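Local coordinates for protein acetyl-CoA C-acetyltransferase (Syntrophomonas wolfei subsp. wolfei, PDB 7N7Z) that probably joins two acetyl-CoA molecules into acetoacetyl-CoA, or runs that reaction backwards, as a member of the thiolase family, at residues B[7-21]-B[253-265]. Residues are numbered along the deposited sequence; the frame is centred on the assembly and turned at random.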
loop_
_atom_site.group_PDB
_atom_site.type_symbol
_atom_site.label_atom_id
_atom_site.label_comp_id
_atom_site.label_asym_id
_atom_site.label_seq_id
_atom_site.Cartn_x
_atom_site.Cartn_y
_atom_site.Cartn_z
ATOM N N GLU B 7 12.381 44.468 20.877
ATOM C CA GLU B 7 13.252 43.434 21.414
ATOM C C GLU B 7 12.407 42.231 21.812
ATOM O O GLU B 7 11.307 42.383 22.351
ATOM C CB GLU B 7 14.034 43.946 22.624
ATOM C CG GLU B 7 15.323 44.670 22.273
ATOM C CD GLU B 7 15.900 45.437 23.448
ATOM O OE1 GLU B 7 17.108 45.286 23.722
ATOM O OE2 GLU B 7 15.145 46.191 24.097
ATOM N N VAL B 8 12.922 41.035 21.540
ATOM C CA VAL B 8 12.203 39.792 21.791
ATOM C C VAL B 8 12.924 39.013 22.880
ATOM O O VAL B 8 14.160 38.988 22.930
ATOM C CB VAL B 8 12.073 38.950 20.506
ATOM C CG1 VAL B 8 11.240 37.706 20.770
ATOM C CG2 VAL B 8 11.462 39.788 19.388
ATOM N N VAL B 9 12.145 38.371 23.752
ATOM C CA VAL B 9 12.675 37.567 24.842
ATOM C C VAL B 9 11.958 36.223 24.855
ATOM O O VAL B 9 10.866 36.066 24.303
ATOM C CB VAL B 9 12.525 38.263 26.214
ATOM C CG1 VAL B 9 13.338 39.549 26.251
ATOM C CG2 VAL B 9 11.057 38.543 26.519
ATOM N N VAL B 10 12.593 35.247 25.500
ATOM C CA VAL B 10 12.014 33.928 25.727
ATOM C C VAL B 10 11.607 33.844 27.190
ATOM O O VAL B 10 12.398 34.183 28.080
ATOM C CB VAL B 10 13.000 32.803 25.366
ATOM C CG1 VAL B 10 12.293 31.454 25.386
ATOM C CG2 VAL B 10 13.634 33.068 24.012
ATOM N N VAL B 11 10.382 33.393 27.439
ATOM C CA VAL B 11 9.843 33.343 28.791
ATOM C C VAL B 11 9.651 31.918 29.295
ATOM O O VAL B 11 9.642 31.711 30.519
ATOM C CB VAL B 11 8.516 34.125 28.883
ATOM C CG1 VAL B 11 7.993 34.140 30.309
ATOM C CG2 VAL B 11 8.708 35.547 28.381
ATOM N N GLY B 12 9.504 30.940 28.414
ATOM C CA GLY B 12 9.358 29.557 28.831
ATOM C C GLY B 12 9.950 28.634 27.791
ATOM O O GLY B 12 9.904 28.916 26.589
ATOM N N MET B 13 10.515 27.522 28.259
ATOM C CA MET B 13 11.175 26.565 27.383
ATOM C C MET B 13 11.037 25.169 27.966
ATOM O O MET B 13 11.125 24.988 29.183
ATOM C CB MET B 13 12.658 26.906 27.204
ATOM C CG MET B 13 12.907 28.251 26.555
ATOM S SD MET B 13 14.661 28.614 26.386
ATOM C CE MET B 13 14.935 28.135 24.690
ATOM N N ALA B 14 10.834 24.186 27.092
ATOM C CA ALA B 14 10.699 22.805 27.530
ATOM C C ALA B 14 10.920 21.882 26.342
ATOM O O ALA B 14 10.746 22.270 25.184
ATOM C CB ALA B 14 9.327 22.542 28.157
ATOM N N ARG B 15 11.315 20.651 26.653
ATOM C CA ARG B 15 11.419 19.600 25.655
ATOM C C ARG B 15 11.103 18.271 26.324
ATOM O O ARG B 15 11.240 18.118 27.540
ATOM C CB ARG B 15 12.808 19.562 25.004
ATOM C CG ARG B 15 13.950 19.118 25.917
ATOM C CD ARG B 15 15.173 18.720 25.099
ATOM N NE ARG B 15 16.306 18.317 25.928
ATOM C CZ ARG B 15 16.633 17.063 26.214
ATOM N NH1 ARG B 15 15.908 16.041 25.787
ATOM N NH2 ARG B 15 17.716 16.828 26.950
ATOM N N THR B 16 10.664 17.317 25.516
ATOM C CA THR B 16 10.512 15.949 25.977
ATOM C C THR B 16 11.862 15.254 25.916
ATOM O O THR B 16 12.821 15.779 25.346
ATOM C CB THR B 16 9.483 15.215 25.121
ATOM O OG1 THR B 16 10.043 14.930 23.833
ATOM C CG2 THR B 16 8.223 16.054 24.948
ATOM N N PRO B 17 11.982 14.070 26.511
ATOM C CA PRO B 17 13.186 13.266 26.287
ATOM C C PRO B 17 13.321 12.915 24.814
ATOM O O PRO B 17 12.346 12.902 24.058
ATOM C CB PRO B 17 12.952 12.016 27.146
ATOM C CG PRO B 17 11.937 12.427 28.161
ATOM C CD PRO B 17 11.061 13.432 27.468
ATOM N N ILE B 18 14.552 12.640 24.402
ATOM C CA ILE B 18 14.838 12.219 23.036
ATOM C C ILE B 18 14.777 10.696 23.006
ATOM O O ILE B 18 15.667 10.018 23.524
ATOM C CB ILE B 18 16.197 12.741 22.555
ATOM C CG1 ILE B 18 16.230 14.270 22.649
ATOM C CG2 ILE B 18 16.465 12.293 21.120
ATOM C CD1 ILE B 18 17.552 14.888 22.249
ATOM N N GLY B 19 13.714 10.159 22.403
ATOM C CA GLY B 19 13.509 8.730 22.382
ATOM C C GLY B 19 14.194 8.048 21.212
ATOM O O GLY B 19 14.503 8.664 20.195
ATOM N N ARG B 20 14.427 6.749 21.377
ATOM C CA ARG B 20 15.040 5.953 20.325
ATOM C C ARG B 20 14.053 5.712 19.191
ATOM O O ARG B 20 12.839 5.633 19.399
ATOM C CB ARG B 20 15.513 4.609 20.877
ATOM C CG ARG B 20 16.943 4.592 21.382
ATOM C CD ARG B 20 17.291 3.225 21.958
ATOM N NE ARG B 20 18.571 3.224 22.658
ATOM C CZ ARG B 20 19.665 2.596 22.244
ATOM N NH1 ARG B 20 19.690 1.914 21.109
ATOM N NH2 ARG B 20 20.763 2.650 22.991
ATOM N N TYR B 21 14.589 5.591 17.979
ATOM C CA TYR B 21 13.788 5.172 16.837
ATOM C C TYR B 21 13.056 3.882 17.169
ATOM O O TYR B 21 13.683 2.852 17.430
ATOM C CB TYR B 21 14.686 4.976 15.614
ATOM C CG TYR B 21 13.957 4.548 14.359
ATOM C CD1 TYR B 21 12.867 5.264 13.885
ATOM C CD2 TYR B 21 14.371 3.433 13.641
ATOM C CE1 TYR B 21 12.205 4.879 12.738
ATOM C CE2 TYR B 21 13.715 3.042 12.490
ATOM C CZ TYR B 21 12.635 3.768 12.042
ATOM O OH TYR B 21 11.981 3.379 10.895
ATOM N N ILE B 253 18.324 8.380 14.606
ATOM C CA ILE B 253 16.930 8.623 14.255
ATOM C C ILE B 253 16.148 8.571 15.560
ATOM O O ILE B 253 16.240 7.585 16.302
ATOM C CB ILE B 253 16.423 7.586 13.240
ATOM C CG1 ILE B 253 17.165 7.736 11.905
ATOM C CG2 ILE B 253 14.926 7.715 13.024
ATOM C CD1 ILE B 253 18.547 7.094 11.879
ATOM N N ASN B 254 15.411 9.638 15.869
ATOM C CA ASN B 254 14.892 9.802 17.220
ATOM C C ASN B 254 13.611 10.622 17.221
ATOM O O ASN B 254 13.316 11.358 16.277
ATOM C CB ASN B 254 15.932 10.470 18.125
ATOM C CG ASN B 254 17.279 9.791 18.057
ATOM O OD1 ASN B 254 18.180 10.243 17.351
ATOM N ND2 ASN B 254 17.419 8.684 18.776
ATOM N N ASP B 255 12.866 10.492 18.317
ATOM C CA ASP B 255 11.622 11.216 18.543
ATOM C C ASP B 255 11.831 12.287 19.605
ATOM O O ASP B 255 12.545 12.064 20.590
ATOM C CB ASP B 255 10.509 10.263 18.995
ATOM C CG ASP B 255 10.335 9.079 18.063
ATOM O OD1 ASP B 255 10.554 9.240 16.843
ATOM O OD2 ASP B 255 9.975 7.987 18.553
ATOM N N CYS B 256 11.198 13.444 19.413
ATOM C CA CYS B 256 11.267 14.506 20.411
ATOM C C CYS B 256 10.356 15.654 20.005
ATOM O O CYS B 256 10.006 15.812 18.832
ATOM C CB CYS B 256 12.695 15.030 20.588
ATOM S SG CYS B 256 12.847 16.270 21.891
ATOM N N ALA B 257 9.993 16.462 21.001
ATOM C CA ALA B 257 9.280 17.711 20.789
ATOM C C ALA B 257 9.831 18.757 21.747
ATOM O O ALA B 257 10.059 18.469 22.926
ATOM C CB ALA B 257 7.769 17.554 21.003
ATOM N N ALA B 258 10.058 19.959 21.229
ATOM C CA ALA B 258 10.452 21.108 22.028
ATOM C C ALA B 258 9.462 22.241 21.795
ATOM O O ALA B 258 8.775 22.290 20.771
ATOM C CB ALA B 258 11.873 21.571 21.685
ATOM N N ALA B 259 9.387 23.152 22.760
ATOM C CA ALA B 259 8.487 24.290 22.651
ATOM C C ALA B 259 9.074 25.471 23.408
ATOM O O ALA B 259 9.904 25.310 24.306
ATOM C CB ALA B 259 7.091 23.954 23.185
ATOM N N ALA B 260 8.626 26.666 23.033
ATOM C CA ALA B 260 9.119 27.886 23.653
ATOM C C ALA B 260 8.075 28.980 23.500
ATOM O O ALA B 260 7.348 29.028 22.504
ATOM C CB ALA B 260 10.451 28.330 23.037
ATOM N N VAL B 261 8.012 29.855 24.499
ATOM C CA VAL B 261 7.120 31.009 24.496
ATOM C C VAL B 261 7.979 32.255 24.338
ATOM O O VAL B 261 8.814 32.557 25.201
ATOM C CB VAL B 261 6.276 31.080 25.777
ATOM C CG1 VAL B 261 5.392 32.324 25.762
ATOM C CG2 VAL B 261 5.438 29.822 25.931
ATOM N N PHE B 262 7.776 32.976 23.239
ATOM C CA PHE B 262 8.509 34.197 22.949
ATOM C C PHE B 262 7.613 35.405 23.184
ATOM O O PHE B 262 6.385 35.319 23.082
ATOM C CB PHE B 262 9.026 34.195 21.508
ATOM C CG PHE B 262 9.995 33.083 21.220
ATOM C CD1 PHE B 262 9.542 31.845 20.798
ATOM C CD2 PHE B 262 11.356 33.273 21.380
ATOM C CE1 PHE B 262 10.429 30.818 20.537
ATOM C CE2 PHE B 262 12.249 32.249 21.122
ATOM C CZ PHE B 262 11.783 31.020 20.700
ATOM N N MET B 263 8.240 36.534 23.506
ATOM C CA MET B 263 7.498 37.740 23.836
ATOM C C MET B 263 8.336 38.967 23.520
ATOM O O MET B 263 9.568 38.933 23.584
ATOM C CB MET B 263 7.111 37.778 25.317
ATOM C CG MET B 263 5.918 36.926 25.672
ATOM S SD MET B 263 5.463 37.102 27.406
ATOM C CE MET B 263 4.902 35.437 27.755
ATOM N N SER B 264 7.650 40.056 23.186
ATOM C CA SER B 264 8.295 41.358 23.192
ATOM C C SER B 264 8.711 41.701 24.617
ATOM O O SER B 264 8.008 41.380 25.580
ATOM C CB SER B 264 7.350 42.426 22.642
ATOM O OG SER B 264 6.295 42.687 23.551
ATOM N N LYS B 265 9.877 42.336 24.749
ATOM C CA LYS B 265 10.365 42.725 26.068
ATOM C C LYS B 265 9.301 43.487 26.848
ATOM O O LYS B 265 9.137 43.282 28.056
ATOM C CB LYS B 265 11.627 43.575 25.921
ATOM C CG LYS B 265 12.605 43.480 27.085
ATOM C CD LYS B 265 13.775 44.435 26.881
ATOM C CE LYS B 265 14.690 44.485 28.094
ATOM N NZ LYS B 265 15.694 43.381 28.081
HETATM O O HOH W 1 11.137 6.784 20.956
#
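Thr16 and Ala257 grip each other twice: Thr16 N donates to Ala257 O at 2.9 Å, and Ala257 N returns a bond to Thr16 OG1, 3.2 Å away. A chi1 of 73° puts OG1 between the backbone N and the carbonyl carbon, within reach of Ala257 N and of Pro17 O, its own acceptor; the hydroxyl takes the place of a strand carbonyl where the pairing slips by one residue. With a valine here, Ala257 N would probably be left without its acceptor and the loop through Pro17 less firmly held. These antiparallel strands lie in the N-terminal half of the thiolase fold, in the middle of a mixed sheet that 8-20 continues into the C-terminal half through 277-285. Past the slip, Gly19 O takes Asn254 ND2 (3.2 Å) and Asp255 N (3.1 Å) from opposite faces of its carbonyl plane. Before it, Val10 lies alongside Phe262 (CG2 to CE2 3.3 Å), while Val11 crosses Met263 nearly at right angles (CG2 to SD 3.7 Å). Helix 30-45 packs against Ala14 and Ala257, helix 360-378 against Met13. Arg15 reaches away to salt bridges with Glu202 and Asp220. Asn254 OD1 accepts from the backbone N of His358, a predicted catalytic base.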